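Local coordinates for GrpB family protein (Enterococcus faecalis, PDB 2NRK), which is of unknown function but belongs to the GrpB (UPF0157) family, whose kinship with nucleotidyltransferases hints at a possible nucleotide-related role, at residues 52-66 and 98-110. Residues are numbered along the deposited sequence; the frame is centred on the assembly and turned at random. Where two conformers were deposited one is given.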
ATOM      1  N   PRO A  52      15.922 -18.727  12.483  1.00 26.94           N
ATOM      2  CA  PRO A  52      16.991 -17.998  11.783  1.00 26.76           C
ATOM      3  C   PRO A  52      16.943 -18.206  10.275  1.00 27.02           C
ATOM      4  O   PRO A  52      17.892 -18.764   9.679  1.00 27.42           O
ATOM      5  CB  PRO A  52      18.266 -18.602  12.375  1.00 27.46           C
ATOM      6  CG  PRO A  52      17.895 -19.957  12.757  1.00 27.12           C
ATOM      7  CD  PRO A  52      16.440 -19.924  13.180  1.00 27.66           C
ATOM      8  N   ILE A  53      15.823 -17.801   9.682  1.00 26.13           N
ATOM      9  CA  ILE A  53      15.605 -17.858   8.242  1.00 25.58           C
ATOM     10  C   ILE A  53      15.278 -16.423   7.825  1.00 25.35           C
ATOM     11  O   ILE A  53      14.317 -15.823   8.329  1.00 25.60           O
ATOM     12  CB  ILE A  53      14.398 -18.758   7.863  1.00 25.89           C
ATOM     13  CG1 ILE A  53      14.620 -20.192   8.385  1.00 27.82           C
ATOM     14  CG2 ILE A  53      14.192 -18.759   6.358  1.00 26.76           C
ATOM     15  CD1 ILE A  53      13.414 -21.094   8.180  1.00 27.69           C
ATOM     16  N   ILE A  54      16.103 -15.865   6.946  1.00 24.12           N
ATOM     17  CA  ILE A  54      15.934 -14.461   6.572  1.00 23.94           C
ATOM     18  C   ILE A  54      14.885 -14.383   5.468  1.00 24.01           C
ATOM     19  O   ILE A  54      15.040 -15.040   4.431  1.00 23.70           O
ATOM     20  CB  ILE A  54      17.240 -13.823   6.035  1.00 24.59           C
ATOM     21  CG1 ILE A  54      18.464 -14.057   6.954  1.00 26.70           C
ATOM     22  CG2 ILE A  54      17.037 -12.317   5.761  1.00 24.86           C
ATOM     23  CD1 ILE A  54      18.329 -13.467   8.338  1.00 28.52           C
ATOM     24  N   ASP A  55      13.850 -13.569   5.689  1.00 22.97           N
ATOM     25  CA  ASP A  55      12.837 -13.291   4.655  1.00 23.82           C
ATOM     26  C   ASP A  55      13.121 -12.007   3.899  1.00 23.74           C
ATOM     27  O   ASP A  55      13.350 -10.924   4.532  1.00 23.55           O
ATOM     28  CB  ASP A  55      11.430 -13.180   5.255  1.00 25.02           C
ATOM     29  CG  ASP A  55      10.968 -14.486   5.854  1.00 28.48           C
ATOM     30  OD1 ASP A  55      10.549 -15.366   5.082  1.00 28.49           O
ATOM     31  OD2 ASP A  55      11.040 -14.620   7.105  1.00 29.16           O
ATOM     32  N   PHE A  56      13.050 -12.117   2.574  1.00 23.37           N
ATOM     33  CA  PHE A  56      13.252 -11.002   1.616  1.00 23.93           C
ATOM     34  C   PHE A  56      11.973 -10.703   0.861  1.00 24.04           C
ATOM     35  O   PHE A  56      11.296 -11.636   0.366  1.00 24.82           O
ATOM     36  CB  PHE A  56      14.344 -11.344   0.577  1.00 23.48           C
ATOM     37  CG  PHE A  56      15.672 -11.678   1.186  1.00 23.61           C
ATOM     38  CD1 PHE A  56      16.697 -10.736   1.194  1.00 22.24           C
ATOM     39  CD2 PHE A  56      15.896 -12.916   1.775  1.00 23.85           C
ATOM     40  CE1 PHE A  56      17.929 -11.008   1.815  1.00 23.83           C
ATOM     41  CE2 PHE A  56      17.125 -13.200   2.383  1.00 22.93           C
ATOM     42  CZ  PHE A  56      18.151 -12.242   2.405  1.00 24.40           C
ATOM     43  N   LEU A  57      11.619  -9.409   0.811  1.00 24.08           N
ATOM     44  CA  LEU A  57      10.508  -8.931  -0.032  1.00 24.23           C
ATOM     45  C   LEU A  57      11.143  -8.213  -1.207  1.00 23.83           C
ATOM     46  O   LEU A  57      11.853  -7.235  -1.019  1.00 24.15           O
ATOM     47  CB  LEU A  57       9.593  -7.982   0.753  1.00 24.70           C
ATOM     48  CG  LEU A  57       8.450  -7.327  -0.069  1.00 23.72           C
ATOM     49  CD1 LEU A  57       7.521  -8.374  -0.696  1.00 26.49           C
ATOM     50  CD2 LEU A  57       7.620  -6.379   0.814  1.00 25.10           C
ATOM     51  N   VAL A  58      10.972  -8.766  -2.391  1.00 22.67           N
ATOM     52  CA  VAL A  58      11.557  -8.183  -3.595  1.00 23.18           C
ATOM     53  C   VAL A  58      10.388  -7.671  -4.455  1.00 23.40           C
ATOM     54  O   VAL A  58       9.486  -8.443  -4.819  1.00 24.06           O
ATOM     55  CB  VAL A  58      12.370  -9.249  -4.377  1.00 23.78           C
ATOM     56  CG1 VAL A  58      12.911  -8.641  -5.643  1.00 25.03           C
ATOM     57  CG2 VAL A  58      13.521  -9.787  -3.532  1.00 25.29           C
ATOM     58  N   ILE A  59      10.431  -6.384  -4.788  1.00 22.58           N
ATOM     59  CA  ILE A  59       9.353  -5.758  -5.552  1.00 22.41           C
ATOM     60  C   ILE A  59       9.910  -5.443  -6.927  1.00 22.64           C
ATOM     61  O   ILE A  59      10.954  -4.778  -7.038  1.00 23.34           O
ATOM     62  CB  ILE A  59       8.879  -4.460  -4.841  1.00 22.15           C
ATOM     63  CG1 ILE A  59       8.434  -4.801  -3.416  1.00 22.29           C
ATOM     64  CG2 ILE A  59       7.787  -3.825  -5.664  1.00 23.13           C
ATOM     65  CD1 ILE A  59       8.188  -3.524  -2.574  1.00 23.11           C
ATOM     66  N   VAL A  60       9.243  -5.939  -7.967  1.00 22.59           N
ATOM     67  CA  VAL A  60       9.728  -5.806  -9.352  1.00 22.94           C
ATOM     68  C   VAL A  60       8.719  -5.111 -10.264  1.00 23.58           C
ATOM     69  O   VAL A  60       7.512  -5.059  -9.961  1.00 23.43           O
ATOM     70  CB  VAL A  60      10.087  -7.211  -9.986  1.00 23.54           C
ATOM     71  CG1 VAL A  60      11.204  -7.869  -9.176  1.00 21.93           C
ATOM     72  CG2 VAL A  60       8.831  -8.125 -10.077  1.00 23.35           C
ATOM     73  N   GLU A  61       9.210  -4.596 -11.396  1.00 23.28           N
ATOM     74  CA  GLU A  61       8.328  -3.969 -12.384  1.00 24.24           C
ATOM     75  C   GLU A  61       7.477  -5.001 -13.106  1.00 24.92           C
ATOM     76  O   GLU A  61       6.288  -4.767 -13.348  1.00 25.21           O
ATOM     77  CB  GLU A  61       9.146  -3.155 -13.391  1.00 24.46           C
ATOM     78  CG  GLU A  61       9.801  -1.965 -12.734  1.00 27.46           C
ATOM     79  CD  GLU A  61      10.262  -0.895 -13.729  1.00 34.89           C
ATOM     80  OE1 GLU A  61       9.563  -0.635 -14.749  1.00 34.73           O
ATOM     81  OE2 GLU A  61      11.336  -0.317 -13.447  1.00 37.38           O
ATOM     82  N   GLU A  62       8.101  -6.136 -13.453  1.00 25.61           N
ATOM     83  CA  GLU A  62       7.457  -7.171 -14.267  0.50 25.58           C
ATOM     84  C   GLU A  62       7.772  -8.558 -13.722  1.00 26.04           C
ATOM     85  O   GLU A  62       8.912  -9.014 -13.802  1.00 26.13           O
ATOM     86  CB  GLU A  62       7.959  -7.120 -15.704  0.50 25.81           C
ATOM     87  CG  GLU A  62       7.629  -5.880 -16.480  0.50 25.65           C
ATOM     88  CD  GLU A  62       8.152  -5.988 -17.896  0.50 26.95           C
ATOM     89  OE1 GLU A  62       7.680  -6.886 -18.625  0.50 26.08           O
ATOM     90  OE2 GLU A  62       9.062  -5.207 -18.246  0.50 28.03           O
ATOM     91  N   ILE A  63       6.757  -9.220 -13.182  1.00 25.84           N
ATOM     92  CA  ILE A  63       6.959 -10.526 -12.547  1.00 26.81           C
ATOM     93  C   ILE A  63       7.350 -11.619 -13.540  1.00 28.11           C
ATOM     94  O   ILE A  63       8.220 -12.431 -13.255  1.00 27.97           O
ATOM     95  CB  ILE A  63       5.771 -10.946 -11.634  1.00 26.84           C
ATOM     96  CG1 ILE A  63       6.194 -12.102 -10.683  1.00 25.73           C
ATOM     97  CG2 ILE A  63       4.530 -11.322 -12.409  1.00 28.44           C
ATOM     98  CD1 ILE A  63       7.213 -11.712  -9.621  1.00 25.08           C
ATOM     99  N   GLU A  64       6.765 -11.596 -14.734  1.00 29.95           N
ATOM    100  CA  GLU A  64       7.041 -12.675 -15.703  1.00 31.88           C
ATOM    101  C   GLU A  64       8.492 -12.684 -16.151  1.00 31.81           C
ATOM    102  O   GLU A  64       9.052 -13.745 -16.469  1.00 32.93           O
ATOM    103  CB  GLU A  64       6.077 -12.594 -16.894  1.00 32.99           C
ATOM    104  CG  GLU A  64       4.610 -12.670 -16.459  1.00 38.03           C
ATOM    105  CD  GLU A  64       3.684 -13.298 -17.503  1.00 46.40           C
ATOM    106  OE1 GLU A  64       4.072 -13.412 -18.700  1.00 47.22           O
ATOM    107  OE2 GLU A  64       2.545 -13.672 -17.117  1.00 50.09           O
ATOM    108  N   LYS A  65       9.104 -11.510 -16.176  1.00 31.20           N
ATOM    109  CA  LYS A  65      10.526 -11.369 -16.479  1.00 31.78           C
ATOM    110  C   LYS A  65      11.457 -12.094 -15.491  1.00 30.32           C
ATOM    111  O   LYS A  65      12.614 -12.417 -15.817  1.00 30.29           O
ATOM    112  CB  LYS A  65      10.896  -9.897 -16.529  1.00 33.34           C
ATOM    113  CG  LYS A  65      10.829  -9.282 -17.950  1.00 38.71           C
ATOM    114  CD  LYS A  65      11.218  -7.803 -17.884  1.00 44.10           C
ATOM    115  CE  LYS A  65      12.726  -7.605 -17.645  1.00 47.79           C
ATOM    116  NZ  LYS A  65      13.067  -6.143 -17.656  1.00 50.63           N
ATOM    117  N   VAL A  66      10.962 -12.350 -14.282  1.00 28.53           N
ATOM    118  CA  VAL A  66      11.782 -12.998 -13.256  1.00 26.83           C
ATOM    119  C   VAL A  66      12.020 -14.460 -13.649  1.00 26.00           C
ATOM    120  O   VAL A  66      13.054 -15.039 -13.320  1.00 24.45           O
ATOM    121  CB  VAL A  66      11.121 -12.853 -11.847  1.00 26.66           C
ATOM    122  CG1 VAL A  66      11.873 -13.650 -10.765  1.00 26.54           C
ATOM    123  CG2 VAL A  66      11.067 -11.375 -11.462  1.00 25.99           C
ATOM    124  N   LYS A  98      20.556 -26.634   4.734  1.00 39.96           N
ATOM    125  CA  LYS A  98      19.615 -26.160   5.745  1.00 38.25           C
ATOM    126  C   LYS A  98      18.898 -24.896   5.266  1.00 35.70           C
ATOM    127  O   LYS A  98      19.456 -24.142   4.468  1.00 36.10           O
ATOM    128  CB  LYS A  98      20.296 -25.906   7.082  1.00 38.94           C
ATOM    129  CG  LYS A  98      21.192 -24.719   7.112  1.00 40.88           C
ATOM    130  CD  LYS A  98      21.470 -24.325   8.554  1.00 45.09           C
ATOM    131  CE  LYS A  98      22.765 -23.550   8.646  1.00 48.08           C
ATOM    132  NZ  LYS A  98      23.043 -23.177  10.067  1.00 51.21           N
ATOM    133  N   ARG A  99      17.679 -24.688   5.755  1.00 33.33           N
ATOM    134  CA  ARG A  99      16.875 -23.538   5.322  1.00 31.41           C
ATOM    135  C   ARG A  99      17.436 -22.257   5.936  1.00 29.91           C
ATOM    136  O   ARG A  99      17.512 -22.153   7.169  1.00 28.53           O
ATOM    137  CB  ARG A  99      15.409 -23.717   5.708  1.00 32.39           C
ATOM    138  CG  ARG A  99      14.485 -22.792   4.974  1.00 34.33           C
ATOM    139  CD  ARG A  99      14.494 -23.022   3.440  1.00 35.32           C
ATOM    140  NE  ARG A  99      13.995 -24.346   3.047  1.00 37.57           N
ATOM    141  CZ  ARG A  99      12.707 -24.691   3.025  1.00 39.87           C
ATOM    142  NH1 ARG A  99      11.755 -23.814   3.380  1.00 37.85           N
ATOM    143  NH2 ARG A  99      12.368 -25.917   2.641  1.00 39.34           N
ATOM    144  N   THR A 100      17.783 -21.283   5.082  1.00 26.91           N
ATOM    145  CA  THR A 100      18.428 -20.057   5.531  1.00 26.70           C
ATOM    146  C   THR A 100      17.802 -18.773   4.948  1.00 26.19           C
ATOM    147  O   THR A 100      17.922 -17.711   5.554  1.00 26.01           O
ATOM    148  CB  THR A 100      19.939 -20.045   5.172  1.00 28.39           C
ATOM    149  OG1 THR A 100      20.114 -20.351   3.765  1.00 26.68           O
ATOM    150  CG2 THR A 100      20.699 -21.072   6.021  1.00 28.21           C
ATOM    151  N   HIS A 101      17.244 -18.859   3.745  1.00 25.23           N
ATOM    152  CA  HIS A 101      16.748 -17.647   3.033  1.00 24.58           C
ATOM    153  C   HIS A 101      15.435 -17.974   2.333  1.00 24.29           C
ATOM    154  O   HIS A 101      15.331 -18.994   1.658  1.00 25.58           O
ATOM    155  CB  HIS A 101      17.732 -17.140   1.964  1.00 24.26           C
ATOM    156  CG  HIS A 101      19.103 -16.813   2.472  1.00 25.98           C
ATOM    157  ND1 HIS A 101      20.046 -17.779   2.762  1.00 27.07           N
ATOM    158  CD2 HIS A 101      19.717 -15.625   2.660  1.00 27.36           C
ATOM    159  CE1 HIS A 101      21.169 -17.196   3.140  1.00 28.74           C
ATOM    160  NE2 HIS A 101      20.993 -15.886   3.105  1.00 27.58           N
ATOM    161  N   HIS A 102      14.431 -17.131   2.528  1.00 23.64           N
ATOM    162  CA  HIS A 102      13.138 -17.245   1.807  1.00 23.74           C
ATOM    163  C   HIS A 102      12.948 -15.906   1.086  1.00 24.13           C
ATOM    164  O   HIS A 102      13.072 -14.842   1.714  1.00 24.27           O
ATOM    165  CB  HIS A 102      11.985 -17.432   2.758  1.00 23.38           C
ATOM    166  CG  HIS A 102      11.906 -18.808   3.332  1.00 28.68           C
ATOM    167  ND1 HIS A 102      11.117 -19.111   4.418  1.00 31.34           N
ATOM    168  CD2 HIS A 102      12.524 -19.955   2.974  1.00 29.93           C
ATOM    169  CE1 HIS A 102      11.234 -20.396   4.694  1.00 29.06           C
ATOM    170  NE2 HIS A 102      12.078 -20.936   3.835  1.00 31.29           N
ATOM    171  N   VAL A 103      12.754 -15.965  -0.224  1.00 23.78           N
ATOM    172  CA  VAL A 103      12.628 -14.737  -1.022  1.00 24.03           C
ATOM    173  C   VAL A 103      11.246 -14.678  -1.618  1.00 24.54           C
ATOM    174  O   VAL A 103      10.817 -15.620  -2.291  1.00 23.47           O
ATOM    175  CB  VAL A 103      13.715 -14.711  -2.146  1.00 24.76           C
ATOM    176  CG1 VAL A 103      13.619 -13.415  -2.961  1.00 25.66           C
ATOM    177  CG2 VAL A 103      15.113 -14.863  -1.544  1.00 25.37           C
ATOM    178  N   HIS A 104      10.543 -13.569  -1.372  1.00 23.84           N
ATOM    179  CA  HIS A 104       9.137 -13.442  -1.764  1.00 24.11           C
ATOM    180  C   HIS A 104       9.125 -12.308  -2.784  1.00 24.01           C
ATOM    181  O   HIS A 104       9.340 -11.144  -2.405  1.00 24.10           O
ATOM    182  CB  HIS A 104       8.281 -13.013  -0.559  1.00 24.91           C
ATOM    183  CG  HIS A 104       8.458 -13.873   0.658  1.00 25.59           C
ATOM    184  ND1 HIS A 104       7.573 -14.873   1.000  1.00 30.90           N
ATOM    185  CD2 HIS A 104       9.439 -13.903   1.590  1.00 28.31           C
ATOM    186  CE1 HIS A 104       7.988 -15.463   2.111  1.00 29.09           C
ATOM    187  NE2 HIS A 104       9.120 -14.898   2.489  1.00 27.86           N
ATOM    188  N   ILE A 105       8.954 -12.653  -4.058  1.00 23.57           N
ATOM    189  CA  ILE A 105       9.045 -11.654  -5.122  1.00 24.58           C
ATOM    190  C   ILE A 105       7.623 -11.343  -5.602  1.00 24.84           C
ATOM    191  O   ILE A 105       6.848 -12.247  -5.909  1.00 25.69           O
ATOM    192  CB  ILE A 105       9.911 -12.138  -6.300  1.00 23.95           C
ATOM    193  CG1 ILE A 105      11.290 -12.615  -5.810  1.00 23.33           C
ATOM    194  CG2 ILE A 105      10.115 -11.014  -7.308  1.00 24.49           C
ATOM    195  CD1 ILE A 105      12.151 -13.309  -6.927  1.00 25.04           C
ATOM    196  N   TYR A 106       7.285 -10.049  -5.670  1.00 23.30           N
ATOM    197  CA  TYR A 106       5.972  -9.658  -6.188  1.00 23.65           C
ATOM    198  C   TYR A 106       6.102  -8.497  -7.176  1.00 22.59           C
ATOM    199  O   TYR A 106       7.036  -7.706  -7.099  1.00 22.96           O
ATOM    200  CB  TYR A 106       5.063  -9.165  -5.071  1.00 24.26           C
ATOM    201  CG  TYR A 106       4.750 -10.174  -3.978  1.00 25.19           C
ATOM    202  CD1 TYR A 106       3.690 -11.071  -4.103  1.00 26.37           C
ATOM    203  CD2 TYR A 106       5.477 -10.149  -2.793  1.00 26.22           C
ATOM    204  CE1 TYR A 106       3.385 -11.965  -3.016  1.00 28.45           C
ATOM    205  CE2 TYR A 106       5.197 -11.021  -1.746  1.00 28.99           C
ATOM    206  CZ  TYR A 106       4.168 -11.903  -1.860  1.00 28.70           C
ATOM    207  OH  TYR A 106       3.913 -12.708  -0.740  1.00 31.72           O
ATOM    208  N   GLN A 107       5.144  -8.405  -8.088  1.00 22.68           N
ATOM    209  CA  GLN A 107       5.066  -7.244  -8.965  1.00 22.02           C
ATOM    210  C   GLN A 107       4.582  -6.016  -8.174  1.00 22.05           C
ATOM    211  O   GLN A 107       3.810  -6.149  -7.214  1.00 22.56           O
ATOM    212  CB  GLN A 107       4.093  -7.513 -10.106  1.00 22.64           C
ATOM    213  CG  GLN A 107       4.286  -6.582 -11.283  1.00 23.89           C
ATOM    214  CD  GLN A 107       3.629  -7.156 -12.526  1.00 25.18           C
ATOM    215  OE1 GLN A 107       4.249  -7.910 -13.276  1.00 24.21           O
ATOM    216  NE2 GLN A 107       2.360  -6.837 -12.717  1.00 25.89           N
ATOM    217  N   PHE A 108       5.036  -4.832  -8.582  1.00 22.47           N
ATOM    218  CA  PHE A 108       4.734  -3.584  -7.886  1.00 21.67           C
ATOM    219  C   PHE A 108       3.220  -3.310  -7.622  1.00 22.14           C
ATOM    220  O   PHE A 108       2.869  -2.505  -6.747  1.00 22.97           O
ATOM    221  CB  PHE A 108       5.258  -2.393  -8.708  1.00 21.93           C
ATOM    222  CG  PHE A 108       4.438  -2.125  -9.924  1.00 22.02           C
ATOM    223  CD1 PHE A 108       4.638  -2.883 -11.077  1.00 21.73           C
ATOM    224  CD2 PHE A 108       3.438  -1.147  -9.912  1.00 22.18           C
ATOM    225  CE1 PHE A 108       3.875  -2.669 -12.213  1.00 20.92           C
ATOM    226  CE2 PHE A 108       2.651  -0.921 -11.041  1.00 19.54           C
ATOM    227  CZ  PHE A 108       2.863  -1.679 -12.198  1.00 20.43           C
ATOM    228  N   ASP A 109       2.348  -3.917  -8.434  1.00 23.03           N
ATOM    229  CA  ASP A 109       0.909  -3.673  -8.299  1.00 23.91           C
ATOM    230  C   ASP A 109       0.181  -4.688  -7.433  1.00 24.59           C
ATOM    231  O   ASP A 109      -1.036  -4.579  -7.236  1.00 25.03           O
ATOM    232  CB  ASP A 109       0.221  -3.491  -9.650  1.00 24.17           C
ATOM    233  CG  ASP A 109       0.489  -4.618 -10.615  1.00 26.44           C
ATOM    234  OD1 ASP A 109       1.169  -5.610 -10.268  1.00 26.93           O
ATOM    235  OD2 ASP A 109       0.019  -4.470 -11.765  1.00 32.08           O
ATOM    236  N   ASN A 110       0.939  -5.609  -6.832  1.00 24.23           N
ATOM    237  CA  ASN A 110       0.349  -6.506  -5.849  1.00 24.41           C
ATOM    238  C   ASN A 110       0.384  -5.860  -4.479  1.00 24.07           C
ATOM    239  O   ASN A 110       1.108  -6.290  -3.572  1.00 24.35           O
ATOM    240  CB  ASN A 110       1.086  -7.839  -5.861  1.00 25.13           C
ATOM    241  CG  ASN A 110       0.272  -8.945  -5.189  1.00 28.42           C
ATOM    242  OD1 ASN A 110      -0.556  -8.685  -4.284  1.00 28.27           O
ATOM    243  ND2 ASN A 110       0.528 -10.181  -5.597  1.00 28.86           N
TER
HETATM  244  O   HOH W   1      18.795 -21.445   9.374  1.00 33.91           O
HETATM  245  O   HOH W   2      19.666 -17.651   7.568  1.00 39.59           O
HETATM  246  O   HOH W   3       9.514 -17.642   5.858  1.00 39.85           O
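Asp55 and two histidines of the adjacent strand form a polar cluster on one face of the sheet. His104 NE2 donates to Asp55 OD1 at 3.0 Å, a nearly straight bond of 169°. OD1 lies in the plane of the imidazole and is met on its anti side. NE2 sits somewhat out of the carboxylate plane, since the two flat groups are turned well away from coplanar. A water joins the same OD1 to His102 ND1. On its far side, His102 NE2 accepts from Arg99 NH1 at 2.9 Å. Ile53 lies over one face of the His102 ring: its CG2, placed anti to the backbone N (CG1 at chi1 -59°), sits 3.6 Å from the centroid of that ring in a CH-pi contact. These three contacts would restrict the turning of the His102 ring. Tyr91 packs against His104.

Beneath the cluster, strands 54-60 and 101-107 run parallel as central neighbours in a mixed sheet. Backbone bonds join them from Ile54 N to Val60 O. The opposite face is mostly apolar in its middle, with Phe56, Val58, Val103 and Ile105. Val58 CG2 meets Val103 CG1 at 3.7 Å, and Ile63 and Val66 close over Ile105. Helix 14-30 packs on this side through Val58 and Phe56. At the end of strand 101-107, Gln107 has CG anti to the backbone N (chi1 -161°), and its chain runs on extended. Its OE1 takes the N-H of Ile63, past the end of strand 54-60, at 2.8 Å on a lone pair. Its NE2 holds Asp109 OD1 at 3.0 Å.

Asp55 OD1 thus accepts from both His104 NE2 and the water, which ties the two strands together through side chains as well as backbone.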